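Local coordinates for adhesion and penetration protein autotransporter (Haemophilus influenzae, PDB 3SYJ), which promotes adherence to and invasion of host cells and is probably a serine protease, here represented by its secreted passenger domain, which drives bacterial aggregation, at residues G278-I282 and I292-S296; T339-D344 and L363-F369. All blocks are in the same frame, centred on the assembly; numbering follows the deposited sequence.

Contact 1. Residues G278-I282 and I292-S296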
loop_
_atom_site.group_PDB
_atom_site.type_symbol
_atom_site.label_atom_id
_atom_site.label_comp_id
_atom_site.label_asym_id
_atom_site.label_seq_id
_atom_site.Cartn_x
_atom_site.Cartn_y
_atom_site.Cartn_z
ATOM N N GLY A 278 41.208 45.483 32.601
ATOM C CA GLY A 278 42.394 46.269 32.321
ATOM C C GLY A 278 42.230 47.169 31.110
ATOM O O GLY A 278 41.446 46.886 30.210
ATOM N N VAL A 279 42.974 48.266 31.086
ATOM C CA VAL A 279 42.904 49.201 29.971
ATOM C C VAL A 279 44.316 49.611 29.567
ATOM O O VAL A 279 45.037 50.251 30.336
ATOM C CB VAL A 279 42.049 50.448 30.311
ATOM C CG1 VAL A 279 42.074 51.446 29.160
ATOM C CG2 VAL A 279 40.611 50.046 30.632
ATOM N N TYR A 280 44.706 49.219 28.357
ATOM C CA TYR A 280 46.061 49.437 27.872
ATOM C C TYR A 280 46.028 50.358 26.665
ATOM O O TYR A 280 45.111 50.280 25.845
ATOM C CB TYR A 280 46.710 48.091 27.528
ATOM C CG TYR A 280 46.579 47.101 28.658
ATOM C CD1 TYR A 280 47.528 47.042 29.673
ATOM C CD2 TYR A 280 45.486 46.255 28.737
ATOM C CE1 TYR A 280 47.394 46.154 30.726
ATOM C CE2 TYR A 280 45.345 45.366 29.792
ATOM C CZ TYR A 280 46.297 45.323 30.782
ATOM O OH TYR A 280 46.144 44.433 31.821
ATOM N N THR A 281 47.008 51.248 26.569
ATOM C CA THR A 281 47.107 52.146 25.425
ATOM C C THR A 281 48.481 51.993 24.788
ATOM O O THR A 281 49.506 52.063 25.471
ATOM C CB THR A 281 46.879 53.621 25.816
ATOM O OG1 THR A 281 45.701 53.733 26.623
ATOM C CG2 THR A 281 46.716 54.479 24.571
ATOM N N ILE A 282 48.498 51.777 23.479
ATOM C CA ILE A 282 49.733 51.462 22.777
ATOM C C ILE A 282 50.054 52.508 21.724
ATOM O O ILE A 282 49.169 53.001 21.023
ATOM C CB ILE A 282 49.666 50.058 22.113
ATOM C CG1 ILE A 282 51.029 49.653 21.541
ATOM C CG2 ILE A 282 48.604 50.018 21.025
ATOM C CD1 ILE A 282 51.122 48.178 21.172
ATOM N N ILE A 292 53.476 51.043 26.011
ATOM C CA ILE A 292 52.159 50.598 26.429
ATOM C C ILE A 292 51.835 51.241 27.768
ATOM O O ILE A 292 52.528 51.022 28.757
ATOM C CB ILE A 292 52.090 49.065 26.596
ATOM C CG1 ILE A 292 52.152 48.361 25.239
ATOM C CG2 ILE A 292 50.821 48.663 27.325
ATOM C CD1 ILE A 292 52.195 46.843 25.346
ATOM N N THR A 293 50.775 52.034 27.799
ATOM C CA THR A 293 50.338 52.657 29.038
ATOM C C THR A 293 49.221 51.850 29.693
ATOM O O THR A 293 48.197 51.568 29.076
ATOM C CB THR A 293 49.878 54.106 28.807
ATOM O OG1 THR A 293 51.027 54.967 28.765
ATOM C CG2 THR A 293 48.955 54.553 29.920
ATOM N N GLN A 294 49.404 51.437 30.926
ATOM C CA GLN A 294 48.407 50.736 31.719
ATOM C C GLN A 294 47.678 51.676 32.650
ATOM O O GLN A 294 48.267 52.294 33.490
ATOM C CB GLN A 294 49.105 49.676 32.548
ATOM C CG GLN A 294 48.273 48.537 33.049
ATOM C CD GLN A 294 49.099 47.560 33.831
ATOM O OE1 GLN A 294 50.289 47.509 33.654
ATOM N NE2 GLN A 294 48.478 46.788 34.697
ATOM N N LYS A 295 46.388 51.781 32.416
ATOM C CA LYS A 295 45.494 52.609 33.175
ATOM C C LYS A 295 45.862 52.658 34.603
ATOM O O LYS A 295 46.225 53.684 35.134
ATOM C CB LYS A 295 44.084 52.113 33.119
ATOM C CG LYS A 295 43.112 53.089 33.699
ATOM C CD LYS A 295 42.174 53.549 32.629
ATOM C CE LYS A 295 41.429 54.731 33.040
ATOM N NZ LYS A 295 40.570 54.387 34.141
ATOM N N SER A 296 45.750 51.554 35.277
ATOM C CA SER A 296 46.330 51.652 36.559
ATOM C C SER A 296 46.924 50.360 37.054
ATOM O O SER A 296 46.259 49.333 37.192
ATOM C CB SER A 296 45.429 52.382 37.556
ATOM O OG SER A 296 46.087 53.531 38.039
HETATM O O HOH W 1 45.829 52.901 29.118
HETATM O O HOH W 2 44.746 48.637 33.727
#

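Contact 2. Residues T339-D344 and L363-F369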
loop_
_atom_site.group_PDB
_atom_site.type_symbol
_atom_site.label_atom_id
_atom_site.label_comp_id
_atom_site.label_asym_id
_atom_site.label_seq_id
_atom_site.Cartn_x
_atom_site.Cartn_y
_atom_site.Cartn_z
ATOM N N THR A 339 56.986 40.121 20.685
ATOM C CA THR A 339 55.625 39.614 20.767
ATOM C C THR A 339 55.015 40.004 22.115
ATOM O O THR A 339 55.703 40.024 23.131
ATOM C CB THR A 339 55.606 38.091 20.550
ATOM O OG1 THR A 339 55.896 37.822 19.174
ATOM C CG2 THR A 339 54.250 37.492 20.908
ATOM N N LEU A 340 53.731 40.344 22.120
ATOM C CA LEU A 340 53.091 40.823 23.339
ATOM C C LEU A 340 52.031 39.846 23.795
ATOM O O LEU A 340 51.381 39.204 22.973
ATOM C CB LEU A 340 52.456 42.190 23.116
ATOM C CG LEU A 340 53.387 43.308 22.662
ATOM C CD1 LEU A 340 52.547 44.478 22.174
ATOM C CD2 LEU A 340 54.341 43.735 23.773
ATOM N N TYR A 341 51.859 39.738 25.106
ATOM C CA TYR A 341 50.885 38.817 25.678
ATOM C C TYR A 341 49.946 39.572 26.608
ATOM O O TYR A 341 50.380 40.150 27.604
ATOM C CB TYR A 341 51.581 37.670 26.427
ATOM C CG TYR A 341 50.631 36.672 27.061
ATOM C CD1 TYR A 341 50.013 35.686 26.298
ATOM C CD2 TYR A 341 50.355 36.710 28.425
ATOM C CE1 TYR A 341 49.138 34.771 26.877
ATOM C CE2 TYR A 341 49.488 35.799 29.012
ATOM C CZ TYR A 341 48.879 34.835 28.235
ATOM O OH TYR A 341 48.015 33.929 28.820
ATOM N N PHE A 342 48.662 39.569 26.265
ATOM C CA PHE A 342 47.648 40.273 27.031
ATOM C C PHE A 342 46.704 39.264 27.652
ATOM O O PHE A 342 46.115 38.434 26.954
ATOM C CB PHE A 342 46.819 41.181 26.127
ATOM C CG PHE A 342 47.562 42.369 25.577
ATOM C CD1 PHE A 342 47.553 43.581 26.247
ATOM C CD2 PHE A 342 48.218 42.291 24.357
ATOM C CE1 PHE A 342 48.213 44.689 25.728
ATOM C CE2 PHE A 342 48.887 43.393 23.830
ATOM C CZ PHE A 342 48.881 44.593 24.517
ATOM N N MET A 343 46.545 39.351 28.964
ATOM C CA MET A 343 45.594 38.514 29.674
ATOM C C MET A 343 44.617 39.373 30.484
ATOM O O MET A 343 45.004 40.392 31.044
ATOM C CB MET A 343 46.338 37.556 30.599
ATOM C CG MET A 343 45.446 36.527 31.271
ATOM S SD MET A 343 46.251 35.787 32.705
ATOM C CE MET A 343 47.981 35.917 32.234
ATOM N N ASP A 344 43.356 38.995 30.513
ATOM C CA ASP A 344 42.330 39.596 31.344
ATOM C C ASP A 344 41.229 38.601 31.661
ATOM O O ASP A 344 40.797 37.877 30.814
ATOM C CB ASP A 344 41.760 40.846 30.696
ATOM C CG ASP A 344 41.037 41.758 31.670
ATOM O OD1 ASP A 344 41.564 42.747 32.043
ATOM O OD2 ASP A 344 39.914 41.543 31.988
ATOM N N LEU A 363 50.695 38.988 18.504
ATOM C CA LEU A 363 49.805 39.232 19.640
ATOM C C LEU A 363 49.128 37.962 20.159
ATOM O O LEU A 363 48.515 37.213 19.401
ATOM C CB LEU A 363 48.720 40.237 19.254
ATOM C CG LEU A 363 49.101 41.649 18.814
ATOM C CD1 LEU A 363 47.920 42.266 18.093
ATOM C CD2 LEU A 363 49.501 42.483 20.022
ATOM N N TYR A 364 49.236 37.734 21.461
ATOM C CA TYR A 364 48.497 36.665 22.125
ATOM C C TYR A 364 47.438 37.271 23.029
ATOM O O TYR A 364 47.726 38.190 23.799
ATOM C CB TYR A 364 49.436 35.785 22.955
ATOM C CG TYR A 364 50.292 34.848 22.131
ATOM C CD1 TYR A 364 51.347 35.328 21.370
ATOM C CD2 TYR A 364 50.044 33.484 22.116
ATOM C CE1 TYR A 364 52.134 34.473 20.610
ATOM C CE2 TYR A 364 50.823 32.624 21.362
ATOM C CZ TYR A 364 51.865 33.125 20.610
ATOM O OH TYR A 364 52.642 32.270 19.863
ATOM N N PHE A 365 46.212 36.770 22.932
ATOM C CA PHE A 365 45.148 37.227 23.819
ATOM C C PHE A 365 44.597 36.069 24.643
ATOM O O PHE A 365 44.180 35.046 24.095
ATOM C CB PHE A 365 44.030 37.924 23.037
ATOM C CG PHE A 365 44.440 39.245 22.427
ATOM C CD1 PHE A 365 44.408 40.414 23.178
ATOM C CD2 PHE A 365 44.856 39.318 21.104
ATOM C CE1 PHE A 365 44.782 41.635 22.619
ATOM C CE2 PHE A 365 45.234 40.535 20.539
ATOM C CZ PHE A 365 45.193 41.697 21.302
ATOM N N GLU A 366 44.627 36.225 25.963
ATOM C CA GLU A 366 44.004 35.263 26.869
ATOM C C GLU A 366 42.874 35.960 27.633
ATOM O O GLU A 366 43.126 36.793 28.493
ATOM C CB GLU A 366 45.045 34.689 27.829
ATOM C CG GLU A 366 44.473 33.991 29.041
ATOM C CD GLU A 366 44.306 32.499 28.843
ATOM O OE1 GLU A 366 45.339 31.791 28.805
ATOM O OE2 GLU A 366 43.145 32.034 28.747
ATOM N N GLY A 367 41.628 35.631 27.304
ATOM C CA GLY A 367 40.490 36.341 27.861
ATOM C C GLY A 367 39.918 37.310 26.840
ATOM O O GLY A 367 40.507 37.530 25.781
ATOM N N ASN A 368 38.763 37.889 27.148
ATOM C CA ASN A 368 38.089 38.769 26.201
ATOM C C ASN A 368 38.727 40.146 26.149
ATOM O O ASN A 368 39.113 40.692 27.177
ATOM C CB ASN A 368 36.611 38.896 26.551
ATOM C CG ASN A 368 35.929 37.557 26.637
ATOM O OD1 ASN A 368 36.165 36.681 25.806
ATOM N ND2 ASN A 368 35.084 37.380 27.652
ATOM N N PHE A 369 38.842 40.696 24.945
ATOM C CA PHE A 369 39.404 42.026 24.749
ATOM C C PHE A 369 38.618 42.836 23.729
ATOM O O PHE A 369 38.055 42.288 22.780
ATOM C CB PHE A 369 40.872 41.947 24.318
ATOM C CG PHE A 369 41.827 41.801 25.464
ATOM C CD1 PHE A 369 42.029 40.569 26.061
ATOM C CD2 PHE A 369 42.513 42.899 25.954
ATOM C CE1 PHE A 369 42.906 40.437 27.127
ATOM C CE2 PHE A 369 43.385 42.776 27.025
ATOM C CZ PHE A 369 43.586 41.543 27.612
HETATM O O HOH W 3 38.196 37.398 29.994
#

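Contact 1. Residues G278-I282 and I292-S296
The Tyr280 ring meets Gln294 obliquely: CG of Gln294 comes to 3.4 Å from CE1 of Tyr280, and the two side chains run side by side with ring and amide planes 39° apart. An extended Gln294 chain, CG anti to the backbone N (chi1 -159°), carries the amide past the CE1 corner of the ring, and both polar ends reach the hydroxyl of Thr273, to which Tyr280 OH and Gln294 NE2 are hydrogen-bonded. Tyrosine and glutamine suit this position because each has an apolar part that packs and a polar end that bonds. On the same face Ile282 CG1 lies 4.1 Å from Ile292 CG1, two branched side chains filling the interior against Ile304 and Leu340. The strands run antiparallel, and Thr281 and Thr293 form the hydrogen-bonded pair: Thr293 N donates a hydrogen bond to Thr281 O (2.7 Å), and Thr281 N to Thr293 O (2.8 Å). Farther along, Lys295 N binds Val279 O in a nearly straight bond (2.9 Å, 172°). The opposite face carries Thr281 and Thr293, where a water lies 2.6 Å from Thr281 OG1. Beta-branched threonine fits an extended strand, and its hydroxyl can join such a water bridge. The chemistry thus differs by face: beside the isoleucines, one Thr273 hydroxyl satisfies the polar ends of Tyr280 and Gln294, while beside the threonines the water donates to two carbonyls, Val279 O and Thr293 O.

Contact 2. Residues T339-D344 and L363-F369
Two successive parallel strands of the passenger's beta-helix meet here, with Phe342, Phe365 and Phe369 gathered into an aromatic cluster on the inward side. Phe342 and Phe365 lie side by side in register and point the same way; their planes are 14° apart, but the rings are slid so far that they barely overlap, with centroids 5.5 Å apart. Phe369 closes the cluster after the turn: the edge of Phe342 is directed at its face in an offset edge-to-face pair, and Phe369 CZ touches Phe342 CB at 3.6 Å. Flat, apolar phenylalanine suits a core in which each coil must pack on the next. On the other face Tyr341 crosses Tyr364 at about a right angle. With CG anti to the backbone N (chi1 180°), its ring edge at CD1 comes 3.4 Å from Tyr364 CB and its OH 3.2 Å from Glu366 CB. Beyond it Met343 and Glu366 run alongside each other, CG to CG at 3.5 Å. Four backbone bonds join the strands, among them Glu366 N to Phe342 O at 2.8 Å and Asp344 N to Glu366 O at 3.0 Å. At the positive phi of Gly367 (103°) a CB would jam against Glu366 O, and also strike Asp344 O, so the turn calls for glycine. Parallel strands in register, with like residues such as Leu, Tyr and Phe lined up on neighbouring coils, are characteristic of beta-helices, of which autotransporter passengers form the right-handed kind.

In the fold
Contact 1 and contact 2 lie in series along the chain, their centres about 13 Å apart, and belong to the same early end of the beta-helix. The hairpin of contact 1 meets segment 339-344 of contact 2 across a shared apolar interior: Leu340 CD1 lies 4.0 Å from Ile292 CD1 and 4.1 Å from Ile282 CD1, while Phe342 CZ is 4.1 Å from Ile292 CD1. A polar tie also joins them: Asp344 OD1 is 2.8 Å from Gly278 N, probably a hydrogen bond, while Asp344 OD2 accepts from Lys346 N and Asn277 N. Strand 348-352, between the two segments of contact 2 in the chain, pairs in parallel with strand 279-285. Both contacts lie away from the putative catalytic Ser218.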